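Local coordinates for extracellular solute-binding protein, family 1 (Bifidobacterium longum subsp. infantis ATCC 15697, PDB 3QUF) that probably captures a carbohydrate or related solute outside the cell and delivers it to an ABC-type importer, at residues 354-357 and 358-362; 262-265 and 266-270; 163-166 and 167-170; 308-311 and 312-315. All blocks are in the same frame, centred on the assembly; numbering follows the deposited sequence. Where two conformers were deposited one is given.

Overall arrangement
Interactions 1 and 2 are neighbours. Their centres are about 14 Å apart, and L354 of interaction 1 packs on P266 and L269 of interaction 2, with L354 CD1 4.0 Å from P266 CG. Interaction 3 is on helix 160-172. Its centre is about 22 Å from that of interaction 2, and their nearest atoms are about 7 Å apart. Interaction 4 is remote, with its centre about 58 Å from that of interaction 3 and across the centre of the chain. Strand 295-305, which leads into the loop of interaction 4, also pairs with strand 135-144, the partner of interaction 2's strand 259-264. W267 of interaction 2 may border the solute site, as the matching tryptophan does in maltose-binding protein.

Interaction 1. Residues 354-357 and 358-362; sequences LKDV and VDNYF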
loop_
_atom_site.group_PDB
_atom_site.type_symbol
_atom_site.label_atom_id
_atom_site.label_comp_id
_atom_site.label_asym_id
_atom_site.label_seq_id
_atom_site.Cartn_x
_atom_site.Cartn_y
_atom_site.Cartn_z
ATOM N N LEU A 354 -4.491 -16.607 4.204
ATOM C CA LEU A 354 -4.844 -15.222 3.907
ATOM C C LEU A 354 -6.325 -15.071 3.529
ATOM O O LEU A 354 -6.766 -13.992 3.159
ATOM C CB LEU A 354 -3.973 -14.718 2.760
ATOM C CG LEU A 354 -2.484 -14.570 3.054
ATOM C CD1 LEU A 354 -1.723 -14.281 1.771
ATOM C CD2 LEU A 354 -2.288 -13.469 4.050
ATOM N N LYS A 355 -7.109 -16.153 3.618
ATOM C CA LYS A 355 -8.479 -16.064 3.100
ATOM C C LYS A 355 -9.282 -14.980 3.782
ATOM O O LYS A 355 -9.905 -14.192 3.082
ATOM C CB LYS A 355 -9.223 -17.379 3.242
ATOM C CG LYS A 355 -10.617 -17.327 2.598
ATOM C CD LYS A 355 -11.334 -18.657 2.747
ATOM C CE LYS A 355 -12.712 -18.640 2.064
ATOM N NZ LYS A 355 -12.606 -18.133 0.680
ATOM N N ASP A 356 -9.254 -14.920 5.112
ATOM C CA ASP A 356 -9.963 -13.859 5.904
ATOM C C ASP A 356 -9.524 -12.472 5.473
ATOM O O ASP A 356 -10.356 -11.616 5.111
ATOM C CB ASP A 356 -9.760 -14.067 7.420
ATOM C CG ASP A 356 -10.496 -12.991 8.319
ATOM O OD1 ASP A 356 -11.677 -12.621 8.060
ATOM O OD2 ASP A 356 -9.889 -12.542 9.336
ATOM N N VAL A 357 -8.223 -12.225 5.497
ATOM C CA VAL A 357 -7.736 -10.894 5.178
ATOM C C VAL A 357 -8.091 -10.487 3.745
ATOM O O VAL A 357 -8.476 -9.356 3.486
ATOM C CB VAL A 357 -6.245 -10.669 5.564
ATOM C CG1 VAL A 357 -6.098 -10.720 7.082
ATOM C CG2 VAL A 357 -5.328 -11.637 4.935
ATOM N N VAL A 358 -8.021 -11.420 2.810
ATOM C CA VAL A 358 -8.379 -11.105 1.443
ATOM C C VAL A 358 -9.882 -10.942 1.261
ATOM O O VAL A 358 -10.340 -9.918 0.721
ATOM C CB VAL A 358 -7.804 -12.112 0.462
ATOM C CG1 VAL A 358 -8.325 -11.900 -0.965
ATOM C CG2 VAL A 358 -6.259 -11.977 0.516
ATOM N N ASP A 359 -10.664 -11.938 1.680
ATOM C CA ASP A 359 -12.095 -11.874 1.429
ATOM C C ASP A 359 -12.838 -10.828 2.247
ATOM O O ASP A 359 -13.782 -10.224 1.744
ATOM C CB ASP A 359 -12.762 -13.210 1.692
ATOM C CG ASP A 359 -12.442 -14.255 0.632
ATOM O OD1 ASP A 359 -11.729 -13.971 -0.371
ATOM O OD2 ASP A 359 -12.903 -15.382 0.855
ATOM N N ASN A 360 -12.439 -10.622 3.495
ATOM C CA ASN A 360 -13.213 -9.789 4.393
ATOM C C ASN A 360 -12.665 -8.376 4.581
ATOM O O ASN A 360 -13.330 -7.532 5.174
ATOM C CB ASN A 360 -13.403 -10.508 5.716
ATOM C CG ASN A 360 -14.171 -11.799 5.539
ATOM O OD1 ASN A 360 -15.139 -11.851 4.762
ATOM N ND2 ASN A 360 -13.698 -12.866 6.181
ATOM N N TYR A 361 -11.448 -8.125 4.075
ATOM C CA TYR A 361 -10.824 -6.817 4.187
ATOM C C TYR A 361 -10.412 -6.298 2.833
ATOM O O TYR A 361 -10.885 -5.246 2.425
ATOM C CB TYR A 361 -9.670 -6.809 5.254
ATOM C CG TYR A 361 -10.244 -7.193 6.576
ATOM C CD1 TYR A 361 -10.826 -6.238 7.418
ATOM C CD2 TYR A 361 -10.334 -8.538 6.938
ATOM C CE1 TYR A 361 -11.423 -6.620 8.599
ATOM C CE2 TYR A 361 -10.936 -8.924 8.138
ATOM C CZ TYR A 361 -11.510 -7.959 8.931
ATOM O OH TYR A 361 -12.127 -8.337 10.107
ATOM N N PHE A 362 -9.528 -6.983 2.120
ATOM C CA PHE A 362 -9.094 -6.496 0.807
ATOM C C PHE A 362 -10.281 -6.343 -0.160
ATOM O O PHE A 362 -10.489 -5.281 -0.744
ATOM C CB PHE A 362 -8.011 -7.395 0.209
ATOM C CG PHE A 362 -7.609 -6.983 -1.169
ATOM C CD1 PHE A 362 -6.910 -5.829 -1.385
ATOM C CD2 PHE A 362 -7.960 -7.775 -2.258
ATOM C CE1 PHE A 362 -6.584 -5.442 -2.683
ATOM C CE2 PHE A 362 -7.632 -7.376 -3.554
ATOM C CZ PHE A 362 -6.931 -6.213 -3.737
HETATM O O HOH W 1 -11.089 -10.810 11.194
#
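K355 and D359 meet one turn apart on the outer side of helix 355-362. The lysine chain is straight from its first torsion (chi1 -175°) until the last, which bends NZ across to the acid. K355 NZ reaches D359 OD2 at 2.8 Å in a hydrogen-bonded salt bridge. It arrives on the syn side of the carboxylate, slightly out of its plane. K355 CG lies near the same oxygen, so the lysine chain flanks the acid.

D356 and N360 repeat the four-residue spacing. Their side chains cross at about a right angle, and the carboxylate and amide planes are 61° apart. N360 ND2 makes a nearly straight bond of 2.8 Å to D356 OD1, meeting its anti lone pair. The oxygen sits close to the amide plane. N360 N also binds D356 O, so two bonds tie these residues together.

The other carboxylate oxygen, D356 OD2, accepts from a water at 2.8 Å. That water lies 2.9 Å from Y361 OH, and the two are hydrogen-bonded. The Y361 ring stands almost upright to the carboxylate, 84° between planes, with CE2 3.8 Å from D356 OD1. Bonds at both oxygens should limit rotation of the carboxylate.

On the inner side L354 CB touches V358 CG2 at 4.2 Å. L354 and V357 also pack on V281 of strand 279-282, while F362 covers strand 135-144. At the end of the helix F362 N binds V357 O at 2.9 Å, and the bond from Y361 N to that oxygen is weak. This five-residue step is a pi-type turn at the end of an amphipathic helix.

Interaction 2. Residues 262-265 and 266-270; sequences MRSG and PWDLP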
loop_
_atom_site.group_PDB
_atom_site.type_symbol
_atom_site.label_atom_id
_atom_site.label_comp_id
_atom_site.label_asym_id
_atom_site.label_seq_id
_atom_site.Cartn_x
_atom_site.Cartn_y
_atom_site.Cartn_z
HETATM N N MSE A 262 3.893 -10.274 14.391
HETATM C CA MSE A 262 4.657 -9.378 13.514
HETATM C C MSE A 262 3.755 -8.861 12.410
HETATM O O MSE A 262 2.780 -9.528 12.065
HETATM C CB MSE A 262 5.827 -10.163 12.894
HETATM C CG MSE A 262 5.423 -11.109 11.786
HETATM SE SE MSE A 262 6.985 -11.942 10.901
HETATM C CE MSE A 262 7.707 -10.493 10.004
ATOM N N ARG A 263 4.096 -7.695 11.862
ATOM C CA ARG A 263 3.463 -7.200 10.668
ATOM C C ARG A 263 4.206 -7.790 9.482
ATOM O O ARG A 263 5.423 -7.671 9.371
ATOM C CB ARG A 263 3.504 -5.677 10.665
ATOM C CG ARG A 263 2.830 -5.033 9.504
ATOM C CD ARG A 263 3.718 -4.867 8.294
ATOM N NE ARG A 263 3.122 -3.989 7.271
ATOM C CZ ARG A 263 3.719 -3.652 6.147
ATOM N NH1 ARG A 263 4.952 -4.079 5.874
ATOM N NH2 ARG A 263 3.094 -2.854 5.296
ATOM N N SER A 264 3.476 -8.410 8.570
ATOM C CA SER A 264 4.091 -8.880 7.340
ATOM C C SER A 264 3.068 -8.930 6.214
ATOM O O SER A 264 2.056 -8.234 6.246
ATOM C CB SER A 264 4.756 -10.234 7.556
ATOM O OG SER A 264 5.588 -10.563 6.429
ATOM N N GLY A 265 3.398 -9.659 5.164
ATOM C CA GLY A 265 2.531 -9.732 4.009
ATOM C C GLY A 265 2.849 -10.985 3.219
ATOM O O GLY A 265 3.629 -11.819 3.642
ATOM N N PRO A 266 2.204 -11.138 2.059
ATOM C CA PRO A 266 2.252 -12.402 1.329
ATOM C C PRO A 266 3.673 -12.828 0.949
ATOM O O PRO A 266 3.966 -14.043 0.792
ATOM C CB PRO A 266 1.418 -12.089 0.091
ATOM C CG PRO A 266 0.414 -11.108 0.571
ATOM C CD PRO A 266 1.160 -10.241 1.552
ATOM N N TRP A 267 4.526 -11.827 0.762
ATOM C CA TRP A 267 5.965 -12.044 0.461
ATOM C C TRP A 267 6.689 -12.948 1.473
ATOM O O TRP A 267 7.660 -13.665 1.116
ATOM C CB TRP A 267 6.678 -10.674 0.299
ATOM C CG TRP A 267 6.506 -9.709 1.483
ATOM C CD1 TRP A 267 7.299 -9.616 2.585
ATOM C CD2 TRP A 267 5.483 -8.720 1.643
ATOM N NE1 TRP A 267 6.827 -8.639 3.438
ATOM C CE2 TRP A 267 5.709 -8.080 2.880
ATOM C CE3 TRP A 267 4.386 -8.326 0.867
ATOM C CZ2 TRP A 267 4.885 -7.065 3.348
ATOM C CZ3 TRP A 267 3.571 -7.313 1.332
ATOM C CH2 TRP A 267 3.828 -6.701 2.569
ATOM N N ASP A 268 6.261 -12.953 2.733
ATOM C CA ASP A 268 6.861 -13.807 3.764
ATOM C C ASP A 268 6.228 -15.191 3.924
ATOM O O ASP A 268 6.646 -15.960 4.766
ATOM C CB ASP A 268 6.819 -13.112 5.121
ATOM C CG ASP A 268 7.902 -12.055 5.273
ATOM O OD1 ASP A 268 8.890 -12.092 4.508
ATOM O OD2 ASP A 268 7.783 -11.216 6.196
ATOM N N LEU A 269 5.206 -15.511 3.142
ATOM C CA LEU A 269 4.496 -16.775 3.373
ATOM C C LEU A 269 5.381 -17.990 3.172
ATOM O O LEU A 269 5.279 -18.940 3.928
ATOM C CB LEU A 269 3.296 -16.909 2.457
ATOM C CG LEU A 269 2.046 -16.295 3.040
ATOM C CD1 LEU A 269 1.022 -16.194 1.912
ATOM C CD2 LEU A 269 1.549 -17.171 4.205
ATOM N N PRO A 270 6.235 -17.968 2.154
ATOM C CA PRO A 270 7.076 -19.149 1.928
ATOM C C PRO A 270 7.995 -19.464 3.101
ATOM O O PRO A 270 8.110 -20.618 3.523
ATOM C CB PRO A 270 7.889 -18.756 0.703
ATOM C CG PRO A 270 7.024 -17.872 -0.042
ATOM C CD PRO A 270 6.293 -17.052 1.002
#
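This is a turn contact, in which S264 and G265 at the end of strand 259-264 meet W267 and D268 just before helix 269-274. The indole of W267 folds back over the chain. Its chi1 of 54° sets CG between the backbone N and the carbonyl carbon, turning the ring over G265. G265 CA lies 3.5 Å from the centroid of the six-membered ring, only 8° off the ring normal. This is a CH-pi contact, and G265 N lies over the same ring system.

R263 comes to the edge of the indole, with NH1 3.9 Å from W267 CZ2. The guanidinium and ring planes are 56° apart. The main polar partner of R263 is elsewhere, since NE binds N296.

The run G265, P266, W267 resembles the Gly-Pro-Trp of maltose-binding protein, where the tryptophan lies at the sugar site. W267 is exposed here and may likewise border the solute cleft.

D268 closes the turn back onto the strand end. D268 N binds G265 O at 3.0 Å, arriving above the carbonyl plane instead of on a lone pair. L269 N binds P266 O at 3.0 Å, as in a 3-10 turn. S264 OG donates to D268 OD2, though the modelled 2.3 Å is very short and its exact length is doubtful. The second oxygen, D268 OD1, forms a salt bridge with K251 of helix 247-255. The carboxylate is buried, and its two oxygens appear to link the strand end to that helix. M262, a selenomethionine, adds its CE at 3.9 Å from D268 OD2.

Interaction 3. Residues 163-166 and 167-170; sequences FIEM and GKKI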
loop_
_atom_site.group_PDB
_atom_site.type_symbol
_atom_site.label_atom_id
_atom_site.label_comp_id
_atom_site.label_asym_id
_atom_site.label_seq_id
_atom_site.Cartn_x
_atom_site.Cartn_y
_atom_site.Cartn_z
ATOM N N PHE A 163 -5.564 -5.853 22.215
ATOM C CA PHE A 163 -4.204 -6.139 21.780
ATOM C C PHE A 163 -3.167 -5.760 22.837
ATOM O O PHE A 163 -2.178 -6.489 23.045
ATOM C CB PHE A 163 -3.929 -5.397 20.463
ATOM C CG PHE A 163 -2.503 -5.482 19.972
ATOM C CD1 PHE A 163 -2.031 -6.629 19.374
ATOM C CD2 PHE A 163 -1.674 -4.374 20.020
ATOM C CE1 PHE A 163 -0.717 -6.690 18.882
ATOM C CE2 PHE A 163 -0.384 -4.425 19.526
ATOM C CZ PHE A 163 0.085 -5.597 18.960
ATOM N N ILE A 164 -3.375 -4.630 23.505
ATOM C CA ILE A 164 -2.457 -4.196 24.554
ATOM C C ILE A 164 -2.544 -5.208 25.710
ATOM O O ILE A 164 -1.510 -5.658 26.235
ATOM C CB ILE A 164 -2.752 -2.762 25.036
ATOM C CG1 ILE A 164 -2.364 -1.747 23.951
ATOM C CG2 ILE A 164 -1.977 -2.441 26.323
ATOM C CD1 ILE A 164 -2.800 -0.308 24.237
ATOM N N GLU A 165 -3.763 -5.585 26.081
ATOM C CA GLU A 165 -3.956 -6.551 27.180
ATOM C C GLU A 165 -3.317 -7.906 26.828
ATOM O O GLU A 165 -2.666 -8.513 27.675
ATOM C CB GLU A 165 -5.436 -6.743 27.493
ATOM C CG GLU A 165 -6.099 -5.550 28.187
ATOM C CD GLU A 165 -5.420 -5.119 29.512
ATOM O OE1 GLU A 165 -5.236 -5.975 30.412
ATOM O OE2 GLU A 165 -5.073 -3.916 29.647
HETATM N N MSE A 166 -3.459 -8.345 25.575
HETATM C CA MSE A 166 -2.840 -9.595 25.126
HETATM C C MSE A 166 -1.321 -9.509 25.181
HETATM O O MSE A 166 -0.661 -10.462 25.614
HETATM C CB MSE A 166 -3.274 -9.930 23.701
HETATM C CG MSE A 166 -2.793 -11.283 23.176
HETATM SE SE MSE A 166 -2.835 -11.367 21.241
HETATM C CE MSE A 166 -1.665 -9.837 20.859
ATOM N N GLY A 167 -0.786 -8.380 24.758
ATOM C CA GLY A 167 0.643 -8.168 24.710
ATOM C C GLY A 167 1.259 -8.242 26.106
ATOM O O GLY A 167 2.344 -8.803 26.277
ATOM N N LYS A 168 0.582 -7.635 27.078
ATOM C CA LYS A 168 1.118 -7.562 28.445
ATOM C C LYS A 168 1.260 -8.964 28.993
ATOM O O LYS A 168 2.261 -9.275 29.651
ATOM C CB LYS A 168 0.240 -6.685 29.341
ATOM C CG LYS A 168 0.330 -5.214 28.973
ATOM C CD LYS A 168 -0.255 -4.232 29.983
ATOM C CE LYS A 168 -1.764 -4.124 29.900
ATOM N NZ LYS A 168 -2.287 -3.463 31.152
ATOM N N LYS A 169 0.266 -9.798 28.709
ATOM C CA LYS A 169 0.257 -11.186 29.146
ATOM C C LYS A 169 1.351 -12.003 28.490
ATOM O O LYS A 169 1.980 -12.820 29.139
ATOM C CB LYS A 169 -1.084 -11.832 28.856
ATOM C CG LYS A 169 -2.253 -11.247 29.638
ATOM C CD LYS A 169 -3.564 -11.932 29.236
ATOM C CE LYS A 169 -4.821 -11.277 29.843
ATOM N NZ LYS A 169 -6.044 -11.573 29.006
ATOM N N ILE A 170 1.561 -11.815 27.185
ATOM C CA ILE A 170 2.624 -12.522 26.501
ATOM C C ILE A 170 3.976 -12.118 27.076
ATOM O O ILE A 170 4.862 -12.959 27.238
ATOM C CB ILE A 170 2.605 -12.254 24.961
ATOM C CG1 ILE A 170 1.404 -12.944 24.307
ATOM C CG2 ILE A 170 3.903 -12.719 24.312
ATOM C CD1 ILE A 170 1.167 -12.490 22.805
#
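F163 touches G167 through the backbone: F163 O accepts from G167 N at 2.9 Å in helix 160-172. The F163 ring serves other neighbours, meeting the rings of W160 and F141.

I164 comes next. Its O binds K168 N at 3.0 Å, and its CG2 branch lies 4.0 Å from K168 CE. The side chain otherwise packs on helix 223-234, against R228, A231 and A232.

E165 is exposed. Its chain bends at chi2 (-56°), which brings the carboxylate back alongside K168. The two side chains lie side by side and point the same way. K168 bends at chi3, and its NZ reaches E165 OE2 at 3.2 Å in a weak, hydrogen-bonded salt bridge. K169 stretches its carbon chain past E165 O, while its NZ is hydrogen-bonded to Y153 OH. The backbone bond from K169 N to E165 O is weak.

M166, a selenomethionine, is buried. M166 O accepts from I170 N at 3.0 Å. In the conformer given, its side chain runs beside that of I170, with M166 CG 4.2 Å from I170 CD1. I170 also touches L148 of helix 145-150, as does M166 in this conformer.

The chemistry divides the helix by side. Its inner side is held by apolar packing, while the outer E165-K168 pair is a loose surface charge pair and probably adds little to the helix.

Interaction 4. Residues 308-311 and 312-315; sequences RASD and KEKA
The carboxylate of E313 is met from above its plane by the backbone N of S310, which approaches E313 OE1 54° out of that plane. The bond is 2.9 Å long and almost straight, with an angle of 176° at the hydrogen. S310 CB lies near the same oxygen, and A309 CB is 3.8 Å from E313 OE1. The other oxygen, E313 OE2, takes a weak bond from a water. That water is also hydrogen-bonded to S310 OG at 2.8 Å.

S310 answers E313 in return. Its chi1 of 77° brings OG round to the first turn of helix 311-324. There it accepts from E313 N at 2.9 Å. The two reciprocal bonds form a capping box, with S310 as the N-cap. They satisfy two backbone N-H groups at the start of the helix. The negative carboxylate also sits at the positive end of the helix dipole, which probably suits it.

The helix itself begins with K314 N bound to S310 O at 2.9 Å and A315 N bound to D311 O at 3.0 Å. K314 lays its CG against A309 CB at 3.8 Å. Its NZ is 4.5 Å from D311 OD1, beyond a salt bridge, though the opposite charges may attract weakly. E313 touches I32, and K312 touches T30, both on strand 30-36. The capped end therefore rests beside the parallel part of the main sheet, where strand 30-36 pairs with strands 57-63 and 86-89.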
loop_
_atom_site.group_PDB
_atom_site.type_symbol
_atom_site.label_atom_id
_atom_site.label_comp_id
_atom_site.label_asym_id
_atom_site.label_seq_id
_atom_site.Cartn_x
_atom_site.Cartn_y
_atom_site.Cartn_z
ATOM N N ARG A 308 -0.156 14.246 -24.772
ATOM C CA ARG A 308 0.545 14.655 -25.978
ATOM C C ARG A 308 0.909 13.429 -26.801
ATOM O O ARG A 308 2.023 12.862 -26.690
ATOM C CB ARG A 308 1.789 15.477 -25.631
ATOM C CG ARG A 308 2.585 15.949 -26.833
ATOM C CD ARG A 308 3.129 17.301 -26.656
ATOM N NE ARG A 308 3.998 17.371 -25.496
ATOM C CZ ARG A 308 5.290 17.077 -25.530
ATOM N NH1 ARG A 308 5.992 17.168 -24.409
ATOM N NH2 ARG A 308 5.885 16.704 -26.649
ATOM N N ALA A 309 -0.044 13.009 -27.603
ATOM C CA ALA A 309 0.041 11.765 -28.404
ATOM C C ALA A 309 -0.980 11.960 -29.490
ATOM O O ALA A 309 -1.911 12.732 -29.310
ATOM C CB ALA A 309 -0.286 10.533 -27.620
ATOM N N SER A 310 -0.829 11.238 -30.579
ATOM C CA SER A 310 -1.749 11.371 -31.696
ATOM C C SER A 310 -3.086 10.705 -31.342
ATOM O O SER A 310 -3.188 9.900 -30.413
ATOM C CB SER A 310 -1.164 10.731 -32.931
ATOM O OG SER A 310 -1.279 9.325 -32.853
ATOM N N ASP A 311 -4.106 11.020 -32.126
ATOM C CA ASP A 311 -5.380 10.405 -31.950
ATOM C C ASP A 311 -5.278 8.874 -32.016
ATOM O O ASP A 311 -5.847 8.168 -31.160
ATOM C CB ASP A 311 -6.350 10.944 -32.993
ATOM C CG ASP A 311 -6.753 12.408 -32.725
ATOM O OD1 ASP A 311 -6.348 12.982 -31.665
ATOM O OD2 ASP A 311 -7.502 12.965 -33.574
ATOM N N LYS A 312 -4.574 8.377 -33.023
ATOM C CA LYS A 312 -4.464 6.919 -33.189
ATOM C C LYS A 312 -3.619 6.292 -32.097
ATOM O O LYS A 312 -3.907 5.171 -31.644
ATOM C CB LYS A 312 -3.921 6.540 -34.536
ATOM C CG LYS A 312 -4.977 6.618 -35.621
ATOM C CD LYS A 312 -6.029 5.541 -35.458
ATOM C CE LYS A 312 -7.072 5.675 -36.543
ATOM N NZ LYS A 312 -7.985 4.490 -36.502
ATOM N N GLU A 313 -2.596 7.014 -31.663
ATOM C CA GLU A 313 -1.767 6.527 -30.593
ATOM C C GLU A 313 -2.580 6.398 -29.301
ATOM O O GLU A 313 -2.474 5.396 -28.579
ATOM C CB GLU A 313 -0.565 7.442 -30.369
ATOM C CG GLU A 313 0.522 7.266 -31.444
ATOM C CD GLU A 313 1.408 8.465 -31.671
ATOM O OE1 GLU A 313 1.421 9.421 -30.848
ATOM O OE2 GLU A 313 2.113 8.443 -32.738
ATOM N N LYS A 314 -3.387 7.414 -29.008
ATOM C CA LYS A 314 -4.237 7.373 -27.843
ATOM C C LYS A 314 -5.204 6.201 -27.902
ATOM O O LYS A 314 -5.401 5.487 -26.906
ATOM C CB LYS A 314 -4.971 8.692 -27.662
ATOM C CG LYS A 314 -4.008 9.806 -27.163
ATOM C CD LYS A 314 -4.680 11.111 -26.708
ATOM C CE LYS A 314 -5.616 11.668 -27.708
ATOM N NZ LYS A 314 -6.552 12.761 -27.148
ATOM N N ALA A 315 -5.792 5.998 -29.065
ATOM C CA ALA A 315 -6.734 4.880 -29.257
ATOM C C ALA A 315 -6.059 3.521 -28.995
ATOM O O ALA A 315 -6.595 2.620 -28.361
ATOM C CB ALA A 315 -7.308 4.925 -30.655
HETATM O O HOH W 2 -0.226 8.202 -35.194
#